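Local coordinates for protein coenzyme f420-dependent n5,n10-methylenetetrahydromethanopterin reductase (Methanopyrus kandleri, PDB 1EZW) that catalyses the reversible reduction of methylenetetrahydromethanopterin to methyl-tetrahydromethanopterin with reduced coenzyme F420, a step of methanogenesis from carbon dioxide, at residues E223-D235 with G318-P330. Residues are numbered along the deposited sequence; the frame is centred on the assembly and turned at random.
Sequences EIDVAAYTCFSID and GVTQVVVGSPIGP
Asp225 grips two consecutive side chains with its carboxylate: OD1 takes the Thr320 hydroxyl (OG1 to OD1 2.6 Å) on its anti lone pair, while OD2 receives the Gln321 amide, NE2 to OD2 2.9 Å, on the syn side but 29° out of the carboxylate plane. Gln321 reaches it with an extended chain, and Trp35 holds its OE1; Tyr174 OH also hydrogen-bonds Asp225 OD2, so the buried carboxylate is probably stabilised as an anion. Val226 O accepts from both Thr320 N and Gln321 N. Here strands 225-229 and 321-324, the seventh and eighth of the TIM barrel, run parallel, axes 4.7 Å apart at their closest. On the side of Ala227 and Gln321, Val323 CG2 meets the Tyr229 ring at its edge, 3.5 Å from CD1. Thr230 turns OG1 between its own N and carbonyl carbon (chi1 76°), which lets hydroxyl and backbone N share Val323 O, OG1 to O 2.8 Å. Past strand 225-229, Phe232, first residue of strand 232-234, with CG anti to its N (chi1 -168°), lays a ring face under Val324 CG2, a CH-pi contact 3.7 Å from the ring centroid; Ile328 O lies in plane at the ring edge. Cis-Pro327 sets CD 3.8 Å from Cys231 SG.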
loop_
_atom_site.group_PDB
_atom_site.type_symbol
_atom_site.label_atom_id
_atom_site.label_comp_id
_atom_site.label_asym_id
_atom_site.label_seq_id
_atom_site.Cartn_x
_atom_site.Cartn_y
_atom_site.Cartn_z
ATOM N N GLU A 223 -1.201 -12.394 -33.813
ATOM C CA GLU A 223 -1.771 -11.266 -33.087
ATOM C C GLU A 223 -2.417 -11.768 -31.801
ATOM O O GLU A 223 -2.852 -10.978 -30.960
ATOM C CB GLU A 223 -2.889 -10.618 -33.899
ATOM C CG GLU A 223 -2.437 -9.898 -35.140
ATOM C CD GLU A 223 -3.611 -9.342 -35.927
ATOM O OE1 GLU A 223 -4.547 -8.776 -35.307
ATOM O OE2 GLU A 223 -3.590 -9.464 -37.168
ATOM N N ILE A 224 -2.511 -13.085 -31.670
ATOM C CA ILE A 224 -3.182 -13.674 -30.535
ATOM C C ILE A 224 -2.247 -14.402 -29.583
ATOM O O ILE A 224 -1.439 -15.235 -29.983
ATOM C CB ILE A 224 -4.287 -14.622 -31.042
ATOM C CG1 ILE A 224 -5.218 -13.806 -31.964
ATOM C CG2 ILE A 224 -5.070 -15.233 -29.867
ATOM C CD1 ILE A 224 -6.217 -14.603 -32.692
ATOM N N ASP A 225 -2.328 -14.021 -28.312
ATOM C CA ASP A 225 -1.510 -14.655 -27.283
ATOM C C ASP A 225 -2.253 -15.910 -26.831
ATOM O O ASP A 225 -3.288 -15.827 -26.151
ATOM C CB ASP A 225 -1.303 -13.653 -26.118
ATOM C CG ASP A 225 -0.313 -14.158 -25.064
ATOM O OD1 ASP A 225 0.533 -15.008 -25.396
ATOM O OD2 ASP A 225 -0.352 -13.674 -23.911
ATOM N N VAL A 226 -1.761 -17.094 -27.224
ATOM C CA VAL A 226 -2.393 -18.344 -26.822
ATOM C C VAL A 226 -1.801 -18.755 -25.473
ATOM O O VAL A 226 -0.648 -19.192 -25.386
ATOM C CB VAL A 226 -2.137 -19.465 -27.881
ATOM C CG1 VAL A 226 -2.793 -20.753 -27.458
ATOM C CG2 VAL A 226 -2.752 -19.032 -29.211
ATOM N N ALA A 227 -2.615 -18.618 -24.429
ATOM C CA ALA A 227 -2.164 -18.881 -23.059
ATOM C C ALA A 227 -2.641 -20.190 -22.515
ATOM O O ALA A 227 -3.850 -20.482 -22.500
ATOM C CB ALA A 227 -2.631 -17.739 -22.150
ATOM N N ALA A 228 -1.694 -21.018 -22.077
ATOM C CA ALA A 228 -2.056 -22.289 -21.499
ATOM C C ALA A 228 -2.225 -22.136 -19.992
ATOM O O ALA A 228 -1.258 -21.817 -19.313
ATOM C CB ALA A 228 -0.935 -23.326 -21.778
ATOM N N TYR A 229 -3.445 -22.311 -19.500
ATOM C CA TYR A 229 -3.714 -22.241 -18.062
ATOM C C TYR A 229 -3.427 -23.677 -17.597
ATOM O O TYR A 229 -4.286 -24.563 -17.698
ATOM C CB TYR A 229 -5.189 -21.858 -17.841
ATOM C CG TYR A 229 -5.439 -20.417 -17.389
ATOM C CD1 TYR A 229 -4.541 -19.388 -17.686
ATOM C CD2 TYR A 229 -6.612 -20.089 -16.716
ATOM C CE1 TYR A 229 -4.819 -18.047 -17.315
ATOM C CE2 TYR A 229 -6.899 -18.773 -16.348
ATOM C CZ TYR A 229 -6.005 -17.760 -16.647
ATOM O OH TYR A 229 -6.329 -16.457 -16.309
ATOM N N THR A 230 -2.220 -23.899 -17.075
ATOM C CA THR A 230 -1.780 -25.239 -16.681
ATOM C C THR A 230 -1.881 -25.661 -15.230
ATOM O O THR A 230 -2.075 -24.835 -14.331
ATOM C CB THR A 230 -0.293 -25.437 -17.051
ATOM O OG1 THR A 230 0.543 -24.726 -16.109
ATOM C CG2 THR A 230 -0.003 -24.896 -18.467
ATOM N N CYS A 231 -1.818 -26.974 -15.029
ATOM C CA CYS A 231 -1.674 -27.564 -13.706
ATOM C C CYS A 231 -0.141 -27.670 -13.763
ATOM O O CYS A 231 0.418 -28.362 -14.637
ATOM C CB CYS A 231 -2.304 -28.943 -13.632
ATOM S SG CYS A 231 -1.790 -29.817 -12.169
ATOM N N PHE A 232 0.567 -27.005 -12.849
ATOM C CA PHE A 232 2.018 -26.955 -12.973
ATOM C C PHE A 232 2.681 -27.336 -11.672
ATOM O O PHE A 232 2.217 -26.920 -10.595
ATOM C CB PHE A 232 2.377 -25.501 -13.339
ATOM C CG PHE A 232 3.775 -25.281 -13.776
ATOM C CD1 PHE A 232 4.068 -25.137 -15.128
ATOM C CD2 PHE A 232 4.783 -25.088 -12.843
ATOM C CE1 PHE A 232 5.359 -24.788 -15.549
ATOM C CE2 PHE A 232 6.080 -24.743 -13.249
ATOM C CZ PHE A 232 6.367 -24.591 -14.587
ATOM N N SER A 233 3.760 -28.118 -11.747
ATOM C CA SER A 233 4.450 -28.475 -10.501
ATOM C C SER A 233 5.931 -28.676 -10.746
ATOM O O SER A 233 6.328 -29.578 -11.505
ATOM C CB SER A 233 3.839 -29.725 -9.867
ATOM O OG SER A 233 4.317 -29.877 -8.515
ATOM N N ILE A 234 6.752 -27.847 -10.107
ATOM C CA ILE A 234 8.182 -27.923 -10.306
ATOM C C ILE A 234 8.934 -27.988 -8.979
ATOM O O ILE A 234 8.583 -27.312 -8.008
ATOM C CB ILE A 234 8.666 -26.726 -11.166
ATOM C CG1 ILE A 234 10.092 -26.968 -11.673
ATOM C CG2 ILE A 234 8.562 -25.391 -10.330
ATOM C CD1 ILE A 234 10.637 -25.864 -12.563
ATOM N N ASP A 235 9.973 -28.825 -8.949
ATOM C CA ASP A 235 10.785 -28.991 -7.740
ATOM C C ASP A 235 12.114 -29.585 -8.192
ATOM O O ASP A 235 12.169 -30.234 -9.238
ATOM C CB ASP A 235 10.060 -29.949 -6.787
ATOM C CG ASP A 235 10.697 -30.005 -5.395
ATOM O OD1 ASP A 235 11.779 -30.622 -5.233
ATOM O OD2 ASP A 235 10.090 -29.414 -4.460
ATOM N N GLY A 318 1.917 -24.101 -30.497
ATOM C CA GLY A 318 1.284 -22.799 -30.631
ATOM C C GLY A 318 1.070 -21.987 -29.368
ATOM O O GLY A 318 0.563 -20.861 -29.449
ATOM N N VAL A 319 1.429 -22.554 -28.218
ATOM C CA VAL A 319 1.288 -21.799 -26.952
ATOM C C VAL A 319 2.305 -20.650 -26.941
ATOM O O VAL A 319 3.467 -20.834 -27.348
ATOM C CB VAL A 319 1.551 -22.715 -25.747
ATOM C CG1 VAL A 319 1.576 -21.864 -24.426
ATOM C CG2 VAL A 319 0.459 -23.817 -25.675
ATOM N N THR A 320 1.903 -19.452 -26.490
ATOM C CA THR A 320 2.829 -18.346 -26.412
ATOM C C THR A 320 2.921 -17.796 -24.972
ATOM O O THR A 320 3.879 -17.147 -24.638
ATOM C CB THR A 320 2.496 -17.198 -27.410
ATOM O OG1 THR A 320 1.126 -16.786 -27.263
ATOM C CG2 THR A 320 2.714 -17.701 -28.843
ATOM N N GLN A 321 1.931 -18.094 -24.126
ATOM C CA GLN A 321 2.001 -17.669 -22.706
ATOM C C GLN A 321 1.793 -18.922 -21.871
ATOM O O GLN A 321 0.776 -19.587 -21.986
ATOM C CB GLN A 321 0.916 -16.620 -22.301
ATOM C CG GLN A 321 1.015 -16.303 -20.779
ATOM C CD GLN A 321 0.021 -15.263 -20.256
ATOM O OE1 GLN A 321 -0.269 -15.236 -19.028
ATOM N NE2 GLN A 321 -0.472 -14.386 -21.140
ATOM N N VAL A 322 2.783 -19.279 -21.053
ATOM C CA VAL A 322 2.649 -20.463 -20.211
ATOM C C VAL A 322 2.179 -19.969 -18.834
ATOM O O VAL A 322 2.919 -19.255 -18.170
ATOM C CB VAL A 322 3.990 -21.176 -20.061
ATOM C CG1 VAL A 322 3.833 -22.345 -19.124
ATOM C CG2 VAL A 322 4.436 -21.701 -21.456
ATOM N N VAL A 323 0.964 -20.326 -18.432
ATOM C CA VAL A 323 0.470 -19.852 -17.132
ATOM C C VAL A 323 0.645 -20.949 -16.117
ATOM O O VAL A 323 0.024 -21.995 -16.192
ATOM C CB VAL A 323 -1.024 -19.442 -17.177
ATOM C CG1 VAL A 323 -1.430 -18.873 -15.797
ATOM C CG2 VAL A 323 -1.238 -18.336 -18.282
ATOM N N VAL A 324 1.489 -20.668 -15.137
ATOM C CA VAL A 324 1.772 -21.611 -14.075
ATOM C C VAL A 324 0.604 -21.557 -13.106
ATOM O O VAL A 324 0.361 -20.514 -12.493
ATOM C CB VAL A 324 3.066 -21.173 -13.363
ATOM C CG1 VAL A 324 3.272 -21.974 -12.077
ATOM C CG2 VAL A 324 4.270 -21.298 -14.330
ATOM N N GLY A 325 -0.094 -22.672 -12.951
ATOM C CA GLY A 325 -1.233 -22.749 -12.052
ATOM C C GLY A 325 -1.074 -23.852 -11.038
ATOM O O GLY A 325 -0.095 -24.625 -11.084
ATOM N N SER A 326 -2.054 -23.931 -10.139
ATOM C CA SER A 326 -2.055 -24.881 -9.046
ATOM C C SER A 326 -1.582 -26.275 -9.480
ATOM O O SER A 326 -2.076 -26.804 -10.480
ATOM C CB SER A 326 -3.472 -24.964 -8.471
ATOM O OG SER A 326 -3.503 -25.823 -7.342
ATOM N N PRO A 327 -0.742 -26.931 -8.661
ATOM C CA PRO A 327 -0.231 -26.485 -7.346
ATOM C C PRO A 327 0.935 -25.501 -7.364
ATOM O O PRO A 327 1.303 -24.944 -6.311
ATOM C CB PRO A 327 0.172 -27.810 -6.697
ATOM C CG PRO A 327 0.824 -28.541 -7.971
ATOM C CD PRO A 327 -0.301 -28.319 -8.954
ATOM N N ILE A 328 1.533 -25.319 -8.543
ATOM C CA ILE A 328 2.708 -24.496 -8.796
ATOM C C ILE A 328 3.958 -25.283 -8.400
ATOM O O ILE A 328 4.925 -25.385 -9.170
ATOM C CB ILE A 328 2.616 -23.088 -8.089
ATOM C CG1 ILE A 328 1.429 -22.333 -8.712
ATOM C CG2 ILE A 328 3.920 -22.283 -8.333
ATOM C CD1 ILE A 328 1.259 -20.929 -8.220
ATOM N N GLY A 329 3.931 -25.866 -7.204
ATOM C CA GLY A 329 5.040 -26.684 -6.748
ATOM C C GLY A 329 4.767 -27.024 -5.296
ATOM O O GLY A 329 3.847 -26.470 -4.687
ATOM N N PRO A 330 5.515 -27.970 -4.727
ATOM C CA PRO A 330 5.336 -28.363 -3.328
ATOM C C PRO A 330 5.367 -27.126 -2.398
ATOM O O PRO A 330 4.599 -27.051 -1.447
ATOM C CB PRO A 330 6.502 -29.326 -3.121
ATOM C CG PRO A 330 6.480 -30.077 -4.501
ATOM C CD PRO A 330 6.530 -28.818 -5.385
HETATM O O HOH W 1 -4.121 -25.817 -11.968
#